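Local coordinates for NAD(P)H-hydrate epimerase (Saccharomyces cerevisiae, PDB 1JZT), which catalyses the epimerization of the S- and R-forms of NAD(P)HX, a hydrated, damaged form of NAD(P)H, so that both epimers can be repaired, at residues Gln30-Ala35 and Gly71-Val76; Ala42-Phe47 and Phe84-Val89; Lys59-Ile64 and Lys132-Val137; Ala65-Asn70 and Ala139-Ser144. All coordinates share one frame; numbering follows the deposited sequence.

Contact 1: Gln30-Ala35 and Gly71-Val76; sequences QLMELA and GGDGLV
Met32, a selenomethionine, has CG anti to its backbone N (chi1 -173°), beside Asp73 OD1, and an extended chi2 (159°) that carries SE on to Gly72; Val76 has CG1 anti to its own N and CG2 beside it, and both methyls face the other helix. SE rests 3.7 Å from Gly72 CA, at a point where the lack of a side chain brings the selenium onto bare backbone. Across this chain lies the carboxylate of Asp73, its OD1 3.4 Å from Met32 CG and 3.8 Å from Ala35 CB. One turn on, Val76 CG2 packs 3.6 Å from Met32 O and 3.9 Å from Met32 CG, and Val76 CG1 3.5 Å from Glu33 O. Segments 30-35 and 71-76 cross at -60° with axes 8.1 Å apart, and Leu105 of helix 100-111 touches both Met32 and Val76. The contact holds Gly71, Gly72 and Asp73, predicted to bind (6S)-NADPHX. No hydrogen bond joins the segments: van der Waals contact carries it, much of it carbon against carboxylate and carbonyl oxygens. The Glu33 chain bends at chi2, which turns CD toward Val76; OE1 is 3.7 Å from Val76 CG1, yet the carboxylate is tied to Arg79 and His80, placing the polar link between the helices just beyond the segments.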
# COMPACT_ATOMS: atom_id res chain seq x y z
N GLN A 30 -12.94 9.37 -2.25
CA GLN A 30 -12.32 9.47 -3.57
C GLN A 30 -10.83 9.16 -3.53
O GLN A 30 -10.34 8.32 -4.29
CB GLN A 30 -12.48 10.88 -4.14
CG GLN A 30 -13.89 11.24 -4.61
CD GLN A 30 -13.98 12.73 -4.89
OE1 GLN A 30 -14.13 13.53 -3.96
NE2 GLN A 30 -13.87 13.12 -6.16
N LEU A 31 -10.11 9.85 -2.66
CA LEU A 31 -8.66 9.66 -2.57
C LEU A 31 -8.26 8.22 -2.25
O LEU A 31 -7.32 7.68 -2.84
CB LEU A 31 -8.07 10.62 -1.55
CG LEU A 31 -8.25 12.11 -1.87
CD1 LEU A 31 -7.50 12.94 -0.84
CD2 LEU A 31 -7.73 12.41 -3.28
N MSE A 32 -8.97 7.61 -1.31
CA MSE A 32 -8.69 6.24 -0.90
C MSE A 32 -9.00 5.25 -2.04
O MSE A 32 -8.26 4.28 -2.25
CB MSE A 32 -9.50 5.90 0.35
CG MSE A 32 -9.17 4.55 0.98
SE MSE A 32 -9.73 4.49 2.85
CE MSE A 32 -8.38 5.67 3.59
N GLU A 33 -10.08 5.50 -2.77
CA GLU A 33 -10.45 4.64 -3.89
C GLU A 33 -9.36 4.73 -4.96
O GLU A 33 -8.90 3.71 -5.48
CB GLU A 33 -11.79 5.09 -4.48
CG GLU A 33 -12.34 4.17 -5.55
CD GLU A 33 -12.62 2.76 -5.04
OE1 GLU A 33 -12.92 2.59 -3.83
OE2 GLU A 33 -12.57 1.82 -5.86
N LEU A 34 -8.96 5.95 -5.29
CA LEU A 34 -7.93 6.17 -6.30
C LEU A 34 -6.59 5.60 -5.84
O LEU A 34 -5.88 4.98 -6.62
CB LEU A 34 -7.80 7.66 -6.62
CG LEU A 34 -8.97 8.34 -7.35
CD1 LEU A 34 -8.68 9.83 -7.49
CD2 LEU A 34 -9.17 7.71 -8.72
N ALA A 35 -6.26 5.78 -4.56
CA ALA A 35 -5.00 5.27 -4.02
C ALA A 35 -4.98 3.74 -4.05
O ALA A 35 -4.00 3.13 -4.50
CB ALA A 35 -4.79 5.76 -2.59
N GLY A 71 -4.31 1.01 5.93
CA GLY A 71 -5.12 -0.19 5.84
C GLY A 71 -6.32 0.02 4.93
O GLY A 71 -6.70 -0.88 4.18
N GLY A 72 -6.91 1.21 4.99
CA GLY A 72 -8.06 1.51 4.15
C GLY A 72 -7.68 1.39 2.68
O GLY A 72 -8.44 0.83 1.88
N ASP A 73 -6.51 1.91 2.32
CA ASP A 73 -6.04 1.84 0.94
C ASP A 73 -5.92 0.37 0.55
O ASP A 73 -6.20 -0.01 -0.59
CB ASP A 73 -4.66 2.51 0.79
CG ASP A 73 -4.71 4.03 0.93
OD1 ASP A 73 -5.82 4.61 0.93
OD2 ASP A 73 -3.64 4.65 1.03
N GLY A 74 -5.51 -0.46 1.50
CA GLY A 74 -5.38 -1.88 1.23
C GLY A 74 -6.72 -2.56 0.98
O GLY A 74 -6.82 -3.46 0.13
N LEU A 75 -7.75 -2.15 1.71
CA LEU A 75 -9.09 -2.73 1.54
C LEU A 75 -9.60 -2.45 0.13
O LEU A 75 -10.25 -3.31 -0.48
CB LEU A 75 -10.06 -2.15 2.58
CG LEU A 75 -9.68 -2.38 4.05
CD1 LEU A 75 -10.76 -1.80 4.98
CD2 LEU A 75 -9.51 -3.86 4.29
N VAL A 76 -9.32 -1.26 -0.38
CA VAL A 76 -9.72 -0.87 -1.74
C VAL A 76 -8.93 -1.72 -2.74
O VAL A 76 -9.48 -2.29 -3.67
CB VAL A 76 -9.41 0.62 -2.01
CG1 VAL A 76 -9.59 0.93 -3.49
CG2 VAL A 76 -10.34 1.50 -1.18

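Contact 2: Ala42-Phe47 and Phe84-Val89; sequences AVCRQF and FGYNPV
The C-terminal end of helix 28-46 meets the turn that leads from helix 69-83 into strand 88-91, within the Rossmann-like alpha/beta fold of this family; a Schellman motif closes helix 69-83, with Gly85 at positive phi. Tyr86, just past that glycine, carries the contact. Its CG stands anti to the carbonyl carbon (chi1 -64°), and the ring reaches across to the end of the other helix. There the Tyr86 hydroxyl donates a hydrogen bond to Phe47 O, with OH to O 2.7 Å. The carbonyl oxygen lies at the ring edge, near its plane, whereas the hydroxyl stands 49° above the carbonyl plane. Phe47 is the first residue to leave the helical conformation, so the tyrosine grips the backbone just where helix 28-46 ends. The same Tyr86 OH lies 3.2 Å from Cys44 CA. Phe47 and Tyr86 both also touch Leu134 of strand 133-139, which ties this surface to the central sheet. Cys44 SG, anti to its backbone N, lies beside both rings, a sulfur-aromatic contact with each. SG sits at the edge of the Tyr86 ring, 5.4 Å from the centroid, and approaches the Phe84 ring obliquely, while Cys44 CB lies 4.4 Å from Phe84 CD2.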
# COMPACT_ATOMS: atom_id res chain seq x y z
N ALA A 42 -0.37 -1.57 -9.73
CA ALA A 42 1.07 -1.86 -9.62
C ALA A 42 1.30 -3.36 -9.45
O ALA A 42 2.23 -3.93 -10.03
CB ALA A 42 1.68 -1.10 -8.42
N VAL A 43 0.46 -4.00 -8.64
CA VAL A 43 0.58 -5.44 -8.41
C VAL A 43 0.32 -6.20 -9.70
O VAL A 43 1.05 -7.14 -10.05
CB VAL A 43 -0.44 -5.90 -7.35
CG1 VAL A 43 -0.47 -7.43 -7.28
CG2 VAL A 43 -0.08 -5.31 -6.00
N CYS A 44 -0.73 -5.81 -10.41
CA CYS A 44 -1.08 -6.44 -11.68
C CYS A 44 0.04 -6.26 -12.71
O CYS A 44 0.33 -7.16 -13.49
CB CYS A 44 -2.40 -5.85 -12.20
SG CYS A 44 -2.99 -6.51 -13.78
N ARG A 45 0.67 -5.09 -12.70
CA ARG A 45 1.73 -4.83 -13.67
C ARG A 45 3.04 -5.55 -13.32
O ARG A 45 3.78 -5.96 -14.22
CB ARG A 45 1.97 -3.32 -13.77
CG ARG A 45 2.85 -2.93 -14.94
CD ARG A 45 2.65 -1.48 -15.32
NE ARG A 45 1.30 -1.20 -15.80
CZ ARG A 45 0.89 0.01 -16.16
NH1 ARG A 45 1.72 1.05 -16.10
NH2 ARG A 45 -0.36 0.20 -16.59
N GLN A 46 3.29 -5.71 -12.03
CA GLN A 46 4.49 -6.39 -11.54
C GLN A 46 4.33 -7.91 -11.60
O GLN A 46 5.31 -8.64 -11.81
CB GLN A 46 4.76 -5.94 -10.09
CG GLN A 46 6.13 -6.26 -9.53
CD GLN A 46 7.25 -5.50 -10.23
OE1 GLN A 46 7.07 -4.37 -10.67
NE2 GLN A 46 8.41 -6.13 -10.32
N PHE A 47 3.10 -8.39 -11.44
CA PHE A 47 2.84 -9.83 -11.48
C PHE A 47 1.72 -10.18 -12.47
O PHE A 47 0.66 -10.69 -12.08
CB PHE A 47 2.46 -10.33 -10.09
CG PHE A 47 3.50 -10.04 -9.04
CD1 PHE A 47 4.71 -10.74 -9.01
CD2 PHE A 47 3.28 -9.06 -8.08
CE1 PHE A 47 5.67 -10.47 -8.04
CE2 PHE A 47 4.24 -8.77 -7.10
CZ PHE A 47 5.43 -9.48 -7.08
N PHE A 84 -9.60 -7.69 -11.03
CA PHE A 84 -8.53 -7.89 -12.01
C PHE A 84 -8.21 -9.37 -12.28
O PHE A 84 -7.41 -9.68 -13.16
CB PHE A 84 -7.24 -7.18 -11.57
CG PHE A 84 -7.35 -5.67 -11.55
CD1 PHE A 84 -8.34 -5.01 -12.27
CD2 PHE A 84 -6.43 -4.91 -10.82
CE1 PHE A 84 -8.44 -3.62 -12.26
CE2 PHE A 84 -6.52 -3.51 -10.81
CZ PHE A 84 -7.52 -2.87 -11.53
N GLY A 85 -8.83 -10.27 -11.53
CA GLY A 85 -8.58 -11.68 -11.76
C GLY A 85 -7.71 -12.41 -10.75
O GLY A 85 -7.43 -13.59 -10.92
N TYR A 86 -7.29 -11.71 -9.70
CA TYR A 86 -6.46 -12.34 -8.67
C TYR A 86 -7.30 -12.94 -7.55
O TYR A 86 -8.52 -12.77 -7.51
CB TYR A 86 -5.47 -11.33 -8.08
CG TYR A 86 -4.46 -10.81 -9.09
CD1 TYR A 86 -4.83 -9.87 -10.05
CD2 TYR A 86 -3.15 -11.29 -9.11
CE1 TYR A 86 -3.93 -9.43 -11.01
CE2 TYR A 86 -2.23 -10.86 -10.07
CZ TYR A 86 -2.63 -9.93 -11.02
OH TYR A 86 -1.75 -9.53 -11.99
N ASN A 87 -6.64 -13.65 -6.65
CA ASN A 87 -7.29 -14.29 -5.52
C ASN A 87 -6.84 -13.62 -4.23
O ASN A 87 -6.08 -14.19 -3.44
CB ASN A 87 -6.91 -15.77 -5.48
CG ASN A 87 -7.26 -16.48 -6.77
OD1 ASN A 87 -8.42 -16.51 -7.18
ND2 ASN A 87 -6.25 -17.06 -7.42
N PRO A 88 -7.32 -12.39 -3.99
CA PRO A 88 -6.92 -11.67 -2.78
C PRO A 88 -7.53 -12.20 -1.49
O PRO A 88 -8.68 -12.66 -1.46
CB PRO A 88 -7.36 -10.24 -3.08
CG PRO A 88 -8.60 -10.44 -3.89
CD PRO A 88 -8.23 -11.58 -4.82
N VAL A 89 -6.73 -12.16 -0.42
CA VAL A 89 -7.14 -12.57 0.91
C VAL A 89 -6.66 -11.46 1.85
O VAL A 89 -5.47 -11.12 1.86
CB VAL A 89 -6.48 -13.91 1.34
CG1 VAL A 89 -6.79 -14.19 2.81
CG2 VAL A 89 -7.00 -15.04 0.48

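Contact 3: Lys59-Ile64 and Lys132-Val137; sequences KHVFVI and KTLCIV
Backbone hydrogen bonds join His60, Phe62 and Ile64 to the strand beside them. Phe62 N donates to Cys135 O at 3.0 Å, and Phe62 O receives Val137 N at 2.8 Å; Ile64 N then reaches Val137 O nearly straight, with an N-H...O angle of 173°. Nearer the start, His60 O accepts from Leu134 N. Lys132 O takes two donors from one residue, His60 N at 2.9 Å and His60 ND1 at 3.0 Å. His60 CG stands anti to its carbonyl carbon (chi1 -48°), on the side of its backbone N, and ND1 then reaches the same oxygen, which lies at the ring edge, in its plane. The ND1 bond fixes the ring, while the backbone N bond anchors the residue. These are the neighbouring parallel strands 60-65 and 133-139, central in the sheet of a Rossmann-type fold; their segments 60-64 and 135-137 cross at -24°. The chain turns a corner at Leu134, interrupting the regular pairing. Apolar contacts follow on both faces. On one, Val61 CG1 packs 3.8 Å from Val137 CG2, with Cys135 SG close by, and Val63 lies side by side with Val137. On the other, Ile64 CD1 meets Ile136 CG2 at 4.1 Å, and Thr133 CG2 touches Phe62 CB; the Thr133 hydroxyl bonds to Tyr127 O, and the Tyr127 ring meets that of Phe62. Thr133 O receives a bond from a water whose link to Lys59 NZ, 3.4 Å from its oxygen, is weak.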
# COMPACT_ATOMS: atom_id res chain seq x y z
N LYS A 59 -2.57 -19.26 -6.58
CA LYS A 59 -1.99 -18.58 -5.43
C LYS A 59 -2.77 -17.32 -5.09
O LYS A 59 -3.45 -16.74 -5.95
CB LYS A 59 -0.52 -18.23 -5.70
CG LYS A 59 0.39 -19.43 -5.90
CD LYS A 59 1.85 -19.02 -5.84
CE LYS A 59 2.78 -20.20 -6.01
NZ LYS A 59 4.20 -19.76 -6.02
N HIS A 60 -2.67 -16.89 -3.84
CA HIS A 60 -3.38 -15.71 -3.37
C HIS A 60 -2.49 -14.49 -3.21
O HIS A 60 -1.27 -14.59 -3.17
CB HIS A 60 -4.04 -16.01 -2.02
CG HIS A 60 -4.80 -17.30 -1.99
ND1 HIS A 60 -4.20 -18.53 -1.81
CD2 HIS A 60 -6.13 -17.55 -2.14
CE1 HIS A 60 -5.12 -19.48 -1.85
NE2 HIS A 60 -6.29 -18.91 -2.05
N VAL A 61 -3.13 -13.32 -3.14
CA VAL A 61 -2.42 -12.07 -2.90
C VAL A 61 -2.83 -11.77 -1.45
O VAL A 61 -3.98 -11.43 -1.19
CB VAL A 61 -2.89 -10.91 -3.83
CG1 VAL A 61 -2.26 -9.60 -3.37
CG2 VAL A 61 -2.46 -11.19 -5.27
N PHE A 62 -1.89 -11.94 -0.52
CA PHE A 62 -2.16 -11.72 0.89
C PHE A 62 -2.04 -10.25 1.28
O PHE A 62 -0.94 -9.71 1.35
CB PHE A 62 -1.21 -12.57 1.75
CG PHE A 62 -1.63 -12.68 3.20
CD1 PHE A 62 -2.91 -13.10 3.54
CD2 PHE A 62 -0.74 -12.38 4.23
CE1 PHE A 62 -3.31 -13.22 4.87
CE2 PHE A 62 -1.13 -12.49 5.57
CZ PHE A 62 -2.41 -12.92 5.89
N VAL A 63 -3.18 -9.62 1.53
CA VAL A 63 -3.23 -8.20 1.90
C VAL A 63 -3.39 -8.01 3.40
O VAL A 63 -4.40 -8.42 3.98
CB VAL A 63 -4.41 -7.49 1.19
CG1 VAL A 63 -4.44 -6.02 1.55
CG2 VAL A 63 -4.29 -7.68 -0.32
N ILE A 64 -2.40 -7.38 4.04
CA ILE A 64 -2.46 -7.13 5.48
C ILE A 64 -2.81 -5.66 5.71
O ILE A 64 -2.02 -4.77 5.40
CB ILE A 64 -1.11 -7.47 6.16
CG1 ILE A 64 -0.67 -8.88 5.74
CG2 ILE A 64 -1.27 -7.40 7.68
CD1 ILE A 64 0.67 -9.33 6.34
N LYS A 132 1.44 -21.03 -1.45
CA LYS A 132 0.07 -20.56 -1.31
C LYS A 132 -0.13 -19.09 -1.65
O LYS A 132 -1.24 -18.67 -1.99
CB LYS A 132 -0.42 -20.83 0.12
CG LYS A 132 -1.92 -20.64 0.29
CD LYS A 132 -2.45 -21.41 1.48
CE LYS A 132 -3.97 -21.43 1.48
NZ LYS A 132 -4.53 -22.18 2.65
N THR A 133 0.94 -18.31 -1.56
CA THR A 133 0.86 -16.88 -1.81
C THR A 133 1.78 -16.37 -2.91
O THR A 133 2.97 -16.68 -2.93
CB THR A 133 1.18 -16.13 -0.50
OG1 THR A 133 0.15 -16.43 0.45
CG2 THR A 133 1.25 -14.63 -0.74
N LEU A 134 1.22 -15.57 -3.81
CA LEU A 134 1.95 -14.98 -4.93
C LEU A 134 2.79 -13.80 -4.44
O LEU A 134 3.96 -13.66 -4.79
CB LEU A 134 0.97 -14.50 -6.00
CG LEU A 134 1.51 -13.54 -7.07
CD1 LEU A 134 2.51 -14.26 -7.98
CD2 LEU A 134 0.34 -13.01 -7.88
N CYS A 135 2.16 -12.93 -3.66
CA CYS A 135 2.84 -11.77 -3.10
C CYS A 135 2.04 -11.26 -1.92
O CYS A 135 0.87 -11.61 -1.75
CB CYS A 135 2.98 -10.65 -4.14
SG CYS A 135 1.42 -9.80 -4.54
N ILE A 136 2.69 -10.45 -1.10
CA ILE A 136 2.06 -9.89 0.08
C ILE A 136 1.98 -8.38 -0.04
O ILE A 136 2.94 -7.73 -0.44
CB ILE A 136 2.88 -10.24 1.34
CG1 ILE A 136 2.98 -11.76 1.47
CG2 ILE A 136 2.23 -9.63 2.58
CD1 ILE A 136 4.08 -12.22 2.42
N VAL A 137 0.82 -7.83 0.27
CA VAL A 137 0.64 -6.39 0.22
C VAL A 137 0.71 -5.87 1.65
O VAL A 137 -0.12 -6.21 2.50
CB VAL A 137 -0.71 -5.97 -0.37
CG1 VAL A 137 -0.84 -4.45 -0.32
CG2 VAL A 137 -0.83 -6.47 -1.80
O HOH W 1 5.33 -17.56 -3.74

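Contact 4: Ala65-Asn70 and Ala139-Ser144; sequences AGPGNN and AIFGFS
Ala139 pairs with Ala65 in a last parallel bridge, and its O accepts from Gly66 N at 2.8 Å, the donor standing 36° above the carbonyl plane. Its CB lies 3.5 Å from Asn70 O. CG of Asn70 is anti to its own N (chi1 -151°), beside Gly142 N; Asn70 ND2 then lies 3.0 Å from Ala139 C, and the amide makes no hydrogen bond to the backbone from Ala139 to Gly142. Ile140 turns its side chain away, but its carbonyl points back: Gly66 CA makes a CA-H...O contact with Ile140 O at 3.1 Å, with an angle of 164° at the hydrogen. A water bridges Ile140 O and Gly68 N, the N-cap of helix 69-83, 2.7 Å from each. Phe141 crosses Pro67 at about a right angle, CE1 3.6 Å from Pro67 CD, and its N bonds to Thr176, a predicted potassium ligand like Asn70. Gly142 N packs 3.4 Å from Asn70 CB. Gly142, Phe143 and Ser144, with Asn69 and Asn70, are predicted to bind (6S)-NADPHX, consistent with a site formed where two loops leave the sheet. Pro67 and Ile140 rest on Phe153 of helix 153-163, Asn70 and Ala139 on Val172 of strand 169-172, and Asn69 touches Met32 of helix 28-46.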
# COMPACT_ATOMS: atom_id res chain seq x y z
N ALA A 65 -3.99 -5.42 6.26
CA ALA A 65 -4.47 -4.06 6.49
C ALA A 65 -4.32 -3.55 7.92
O ALA A 65 -4.76 -4.19 8.87
CB ALA A 65 -5.94 -3.97 6.06
N GLY A 66 -3.70 -2.37 8.04
CA GLY A 66 -3.50 -1.75 9.34
C GLY A 66 -4.79 -1.11 9.83
O GLY A 66 -5.78 -1.10 9.10
N PRO A 67 -4.80 -0.54 11.05
CA PRO A 67 -5.99 0.09 11.62
C PRO A 67 -6.29 1.52 11.16
O PRO A 67 -7.27 2.11 11.60
CB PRO A 67 -5.71 0.02 13.11
CG PRO A 67 -4.24 0.34 13.16
CD PRO A 67 -3.66 -0.46 11.98
N GLY A 68 -5.46 2.07 10.28
CA GLY A 68 -5.71 3.43 9.83
C GLY A 68 -5.86 3.58 8.32
O GLY A 68 -6.28 2.66 7.63
N ASN A 69 -5.51 4.77 7.84
CA ASN A 69 -5.57 5.13 6.43
C ASN A 69 -4.87 4.13 5.49
O ASN A 69 -5.41 3.77 4.45
CB ASN A 69 -4.93 6.52 6.25
CG ASN A 69 -4.95 6.99 4.81
OD1 ASN A 69 -6.01 7.32 4.28
ND2 ASN A 69 -3.78 7.03 4.18
N ASN A 70 -3.66 3.71 5.87
CA ASN A 70 -2.90 2.78 5.05
C ASN A 70 -3.72 1.51 4.85
O ASN A 70 -3.82 0.99 3.73
CB ASN A 70 -1.55 2.46 5.72
CG ASN A 70 -0.46 2.11 4.70
OD1 ASN A 70 -0.21 2.86 3.75
ND2 ASN A 70 0.20 0.98 4.91
N ALA A 139 0.06 -3.13 3.89
CA ALA A 139 -0.73 -1.93 4.08
C ALA A 139 -0.96 -1.73 5.58
O ALA A 139 -2.05 -1.34 6.02
CB ALA A 139 -2.08 -2.06 3.36
N ILE A 140 0.07 -2.00 6.38
CA ILE A 140 -0.05 -1.85 7.83
C ILE A 140 -0.07 -0.39 8.27
O ILE A 140 -1.11 0.10 8.72
CB ILE A 140 1.09 -2.60 8.59
CG1 ILE A 140 0.89 -4.11 8.50
CG2 ILE A 140 1.06 -2.26 10.08
CD1 ILE A 140 0.97 -4.67 7.13
N PHE A 141 1.07 0.30 8.16
CA PHE A 141 1.14 1.71 8.55
C PHE A 141 1.69 2.60 7.44
O PHE A 141 2.60 2.21 6.72
CB PHE A 141 2.00 1.89 9.81
CG PHE A 141 1.36 1.35 11.05
CD1 PHE A 141 0.09 1.76 11.43
CD2 PHE A 141 2.03 0.42 11.84
CE1 PHE A 141 -0.52 1.26 12.58
CE2 PHE A 141 1.43 -0.09 12.99
CZ PHE A 141 0.16 0.33 13.36
N GLY A 142 1.12 3.80 7.34
CA GLY A 142 1.53 4.76 6.33
C GLY A 142 2.48 5.84 6.83
O GLY A 142 3.07 5.72 7.90
N PHE A 143 2.60 6.92 6.06
CA PHE A 143 3.51 8.01 6.40
C PHE A 143 3.29 8.65 7.77
O PHE A 143 4.13 9.42 8.24
CB PHE A 143 3.49 9.07 5.30
CG PHE A 143 2.27 9.95 5.30
CD1 PHE A 143 2.16 11.02 6.19
CD2 PHE A 143 1.23 9.71 4.41
CE1 PHE A 143 1.04 11.84 6.18
CE2 PHE A 143 0.09 10.52 4.40
CZ PHE A 143 -0.00 11.59 5.29
N SER A 144 2.16 8.34 8.41
CA SER A 144 1.84 8.88 9.73
C SER A 144 2.39 7.99 10.85
O SER A 144 2.12 8.22 12.03
CB SER A 144 0.32 8.98 9.90
OG SER A 144 -0.25 7.69 9.86
O HOH W 2 -3.27 1.77 8.70

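Strand 60-65 and the helix 69-83 that follows it run through contacts 1, 3 and 4; contact 2 adjoins them through strand 88-91 and helix 28-46. Contact 4 lies where the strands paired in contact 3 leave the sheet, the two joined by Ile64 O and Ala139 N, 3.0 Å apart; their centres are about 17 Å apart. Contact 2 borders contact 3 on the other strand edge, Val89 O lying 2.8 Å from Val63 N. Contacts 1 and 4, centres about 11 Å apart, touch at Met32 CE and Asn69 OD1, 3.0 Å apart. Together they hold the predicted NADPHX residues Asn69-Asp73 and Gly142-Ser144, and Asn70 of the predicted potassium site; contact 2 lies farther from that pocket.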